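Local coordinates for protein oxidoreductase (Methanosarcina mazei, PDB 3KA7) that binds flavin-adenine dinucleotide and probably works as an oxidoreductase of the flavin-containing amine oxidoreductase family, at residues L151-D156 and T301-R306. Residues are numbered along the deposited sequence; the frame is centred on the assembly and turned at random.
Sequences LIKFAD and TPYTRR
Lys153 and Tyr303 each place CG anti to the carbonyl carbon (chi1 -54° and -69°), and two further bends, at chi2 and chi3, carry the lysine chain across the tyrosine ring. The contact joins helix 149-163 to the hairpin loop between the antiparallel strands 298-300 and 307-311 of the mixed sheet, well away from the flavin site. The two side chains cross at about a right angle. Lys153 CG lies 3.7 Å from Tyr303 OH, and further along the chain CE makes an off-centre CH-pi contact, 4.3 Å from the centroid of the Tyr303 ring and 29° off its normal. Replacing Tyr303 by an alanine is likely to leave CB, CG and CE of Lys153 without the ring they lie against, and the lysine chain freer to turn. Beside this pair the ring of Pro302 packs against the helix backbone, CB reaching to 3.4 Å from Lys153 O, while Trp150 and Ser157 of the same helix also touch the proline. The Tyr303 backbone N is hydrogen-bonded to Tyr97 OH. No direct hydrogen bond spans the two segments; water does the polar work. One water donates to both Lys153 O and Pro302 O, tying helix to loop through two backbone carbonyls. A second accepts from Lys153 NZ at 2.6 Å and donates to Pro302 O and, at 2.7 Å, to Thr304 O.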
ATOM      1  N   LEU A 151     -13.764  12.320  15.763  1.00 12.46           N
ATOM      2  CA  LEU A 151     -13.919  11.453  14.609  1.00 11.86           C
ATOM      3  C   LEU A 151     -13.073  11.921  13.421  1.00 12.18           C
ATOM      4  O   LEU A 151     -12.613  11.083  12.638  1.00 12.12           O
ATOM      5  CB  LEU A 151     -15.390  11.294  14.206  1.00 12.72           C
ATOM      6  CG  LEU A 151     -16.283  10.575  15.214  1.00 13.25           C
ATOM      7  CD1 LEU A 151     -17.665  10.349  14.562  1.00 14.74           C
ATOM      8  CD2 LEU A 151     -15.648   9.259  15.664  1.00 15.58           C
ATOM      9  N   ILE A 152     -12.867  13.232  13.278  1.00 11.80           N
ATOM     10  CA  ILE A 152     -12.025  13.750  12.182  1.00 12.13           C
ATOM     11  C   ILE A 152     -10.547  13.450  12.439  1.00 11.59           C
ATOM     12  O   ILE A 152      -9.826  13.035  11.528  1.00 11.51           O
ATOM     13  CB  ILE A 152     -12.237  15.258  11.914  1.00 12.44           C
ATOM     14  CG1 ILE A 152     -13.696  15.517  11.498  1.00 13.82           C
ATOM     15  CG2 ILE A 152     -11.321  15.735  10.799  1.00 13.68           C
ATOM     16  CD1 ILE A 152     -14.147  14.654  10.333  1.00 17.48           C
ATOM     17  N   LYS A 153     -10.100  13.636  13.679  1.00 10.70           N
ATOM     18  CA  LYS A 153      -8.718  13.270  14.029  1.00 10.73           C
ATOM     19  C   LYS A 153      -8.485  11.781  13.782  1.00 10.20           C
ATOM     20  O   LYS A 153      -7.453  11.382  13.221  1.00  9.31           O
ATOM     21  CB  LYS A 153      -8.421  13.585  15.500  1.00 11.70           C
ATOM     22  CG  LYS A 153      -8.721  15.010  15.878  1.00 14.06           C
ATOM     23  CD  LYS A 153      -7.867  15.968  15.107  1.00 20.38           C
ATOM     24  CE  LYS A 153      -6.489  16.076  15.713  1.00 22.71           C
ATOM     25  NZ  LYS A 153      -5.702  17.178  15.071  1.00 27.11           N
ATOM     26  N   PHE A 154      -9.439  10.962  14.219  1.00  9.68           N
ATOM     27  CA  PHE A 154      -9.345   9.513  14.073  1.00  9.99           C
ATOM     28  C   PHE A 154      -9.338   9.156  12.591  1.00  9.71           C
ATOM     29  O   PHE A 154      -8.488   8.399  12.136  1.00  9.44           O
ATOM     30  CB  PHE A 154     -10.520   8.838  14.803  1.00  9.74           C
ATOM     31  CG  PHE A 154     -10.593   7.355  14.604  1.00 11.87           C
ATOM     32  CD1 PHE A 154      -9.566   6.536  15.020  1.00 11.67           C
ATOM     33  CD2 PHE A 154     -11.712   6.776  14.012  1.00 13.68           C
ATOM     34  CE1 PHE A 154      -9.625   5.170  14.834  1.00 12.94           C
ATOM     35  CE2 PHE A 154     -11.786   5.412  13.826  1.00 14.45           C
ATOM     36  CZ  PHE A 154     -10.731   4.601  14.242  1.00 14.35           C
ATOM     37  N   ALA A 155     -10.273   9.731  11.835  1.00  9.20           N
ATOM     38  CA  ALA A 155     -10.347   9.475  10.384  1.00  9.33           C
ATOM     39  C   ALA A 155      -9.061   9.873   9.669  1.00  9.48           C
ATOM     40  O   ALA A 155      -8.572   9.140   8.798  1.00  9.67           O
ATOM     41  CB  ALA A 155     -11.526  10.195   9.778  1.00  9.70           C
ATOM     42  N   ASP A 156      -8.506  11.031  10.021  1.00  9.26           N
ATOM     43  CA  ASP A 156      -7.257  11.469   9.381  1.00  9.77           C
ATOM     44  C   ASP A 156      -6.114  10.511   9.692  1.00  9.87           C
ATOM     45  O   ASP A 156      -5.247  10.270   8.857  1.00  9.67           O
ATOM     46  CB  ASP A 156      -6.861  12.876   9.834  1.00 10.50           C
ATOM     47  CG  ASP A 156      -7.537  13.974   9.038  1.00 12.77           C
ATOM     48  OD1 ASP A 156      -8.143  13.692   7.974  1.00 13.94           O
ATOM     49  OD2 ASP A 156      -7.454  15.138   9.487  1.00 15.80           O
ATOM     50  N   THR A 301      -1.983   7.168  15.729  1.00  8.20           N
ATOM     51  CA  THR A 301      -1.611   8.298  16.576  1.00  9.01           C
ATOM     52  C   THR A 301      -2.246   9.598  16.065  1.00  9.96           C
ATOM     53  O   THR A 301      -1.590  10.409  15.409  1.00 10.67           O
ATOM     54  CB  THR A 301      -0.073   8.466  16.630  1.00  9.21           C
ATOM     55  OG1 THR A 301       0.442   8.604  15.294  1.00  9.87           O
ATOM     56  CG2 THR A 301       0.601   7.242  17.293  1.00  8.67           C
ATOM     57  N   PRO A 302      -3.536   9.803  16.364  1.00 10.42           N
ATOM     58  CA  PRO A 302      -4.268  10.899  15.727  1.00 10.41           C
ATOM     59  C   PRO A 302      -3.911  12.305  16.200  1.00 10.72           C
ATOM     60  O   PRO A 302      -4.246  13.273  15.509  1.00 10.53           O
ATOM     61  CB  PRO A 302      -5.752  10.588  16.016  1.00 10.08           C
ATOM     62  CG  PRO A 302      -5.791   9.434  16.921  1.00 11.95           C
ATOM     63  CD  PRO A 302      -4.397   8.858  17.088  1.00 10.44           C
ATOM     64  N   TYR A 303      -3.233  12.431  17.343  1.00 10.63           N
ATOM     65  CA  TYR A 303      -2.977  13.760  17.912  1.00 11.73           C
ATOM     66  C   TYR A 303      -1.513  14.185  17.813  1.00 12.38           C
ATOM     67  O   TYR A 303      -0.849  14.427  18.827  1.00 13.39           O
ATOM     68  CB  TYR A 303      -3.501  13.838  19.360  1.00 11.21           C
ATOM     69  CG  TYR A 303      -5.010  13.803  19.375  1.00 12.09           C
ATOM     70  CD1 TYR A 303      -5.744  14.976  19.419  1.00 13.90           C
ATOM     71  CD2 TYR A 303      -5.696  12.591  19.285  1.00 13.62           C
ATOM     72  CE1 TYR A 303      -7.139  14.959  19.395  1.00 15.07           C
ATOM     73  CE2 TYR A 303      -7.100  12.554  19.263  1.00 14.63           C
ATOM     74  CZ  TYR A 303      -7.807  13.745  19.309  1.00 14.50           C
ATOM     75  OH  TYR A 303      -9.185  13.727  19.284  1.00 16.47           O
ATOM     76  N   THR A 304      -1.028  14.269  16.577  1.00 12.44           N
ATOM     77  CA  THR A 304       0.354  14.598  16.274  1.00 12.24           C
ATOM     78  C   THR A 304       0.380  15.707  15.233  1.00 12.31           C
ATOM     79  O   THR A 304      -0.665  16.092  14.686  1.00 12.89           O
ATOM     80  CB  THR A 304       1.029  13.412  15.616  1.00 12.52           C
ATOM     81  OG1 THR A 304       0.291  13.078  14.432  1.00 11.86           O
ATOM     82  CG2 THR A 304       1.043  12.197  16.567  1.00 12.97           C
ATOM     83  N   ARG A 305       1.584  16.189  14.927  1.00 12.18           N
ATOM     84  CA  ARG A 305       1.784  17.122  13.814  1.00 11.56           C
ATOM     85  C   ARG A 305       1.659  16.408  12.470  1.00 10.89           C
ATOM     86  O   ARG A 305       1.025  16.922  11.549  1.00 11.52           O
ATOM     87  CB  ARG A 305       3.181  17.742  13.876  1.00 11.64           C
ATOM     88  CG  ARG A 305       3.485  18.523  15.147  1.00 12.43           C
ATOM     89  CD  ARG A 305       4.988  18.589  15.380  1.00 13.70           C
ATOM     90  NE  ARG A 305       5.297  19.243  16.647  1.00 15.43           N
ATOM     91  CZ  ARG A 305       5.218  18.642  17.830  1.00 17.78           C
ATOM     92  NH1 ARG A 305       4.855  17.368  17.917  1.00 16.78           N
ATOM     93  NH2 ARG A 305       5.505  19.318  18.932  1.00 19.63           N
ATOM     94  N   ARG A 306       2.266  15.224  12.369  1.00 10.22           N
ATOM     95  CA  ARG A 306       2.377  14.518  11.084  1.00  9.44           C
ATOM     96  C   ARG A 306       2.235  12.992  11.168  1.00  8.82           C
ATOM     97  O   ARG A 306       1.608  12.385  10.301  1.00  8.62           O
ATOM     98  CB  ARG A 306       3.702  14.853  10.401  1.00  9.98           C
ATOM     99  CG  ARG A 306       3.764  16.258   9.848  1.00 11.05           C
ATOM    100  CD  ARG A 306       2.814  16.362   8.681  1.00 16.09           C
ATOM    101  NE  ARG A 306       2.492  17.726   8.286  1.00 22.38           N
ATOM    102  CZ  ARG A 306       3.386  18.657   8.016  1.00 25.11           C
ATOM    103  NH1 ARG A 306       4.674  18.354   8.097  1.00 29.40           N
ATOM    104  NH2 ARG A 306       3.002  19.879   7.645  1.00 24.49           N
TER
HETATM  105  O   HOH W   1      -5.134  13.003  13.008  1.00 14.98           O
HETATM  106  O   HOH W   2      -3.371  15.992  14.713  1.00 29.57           O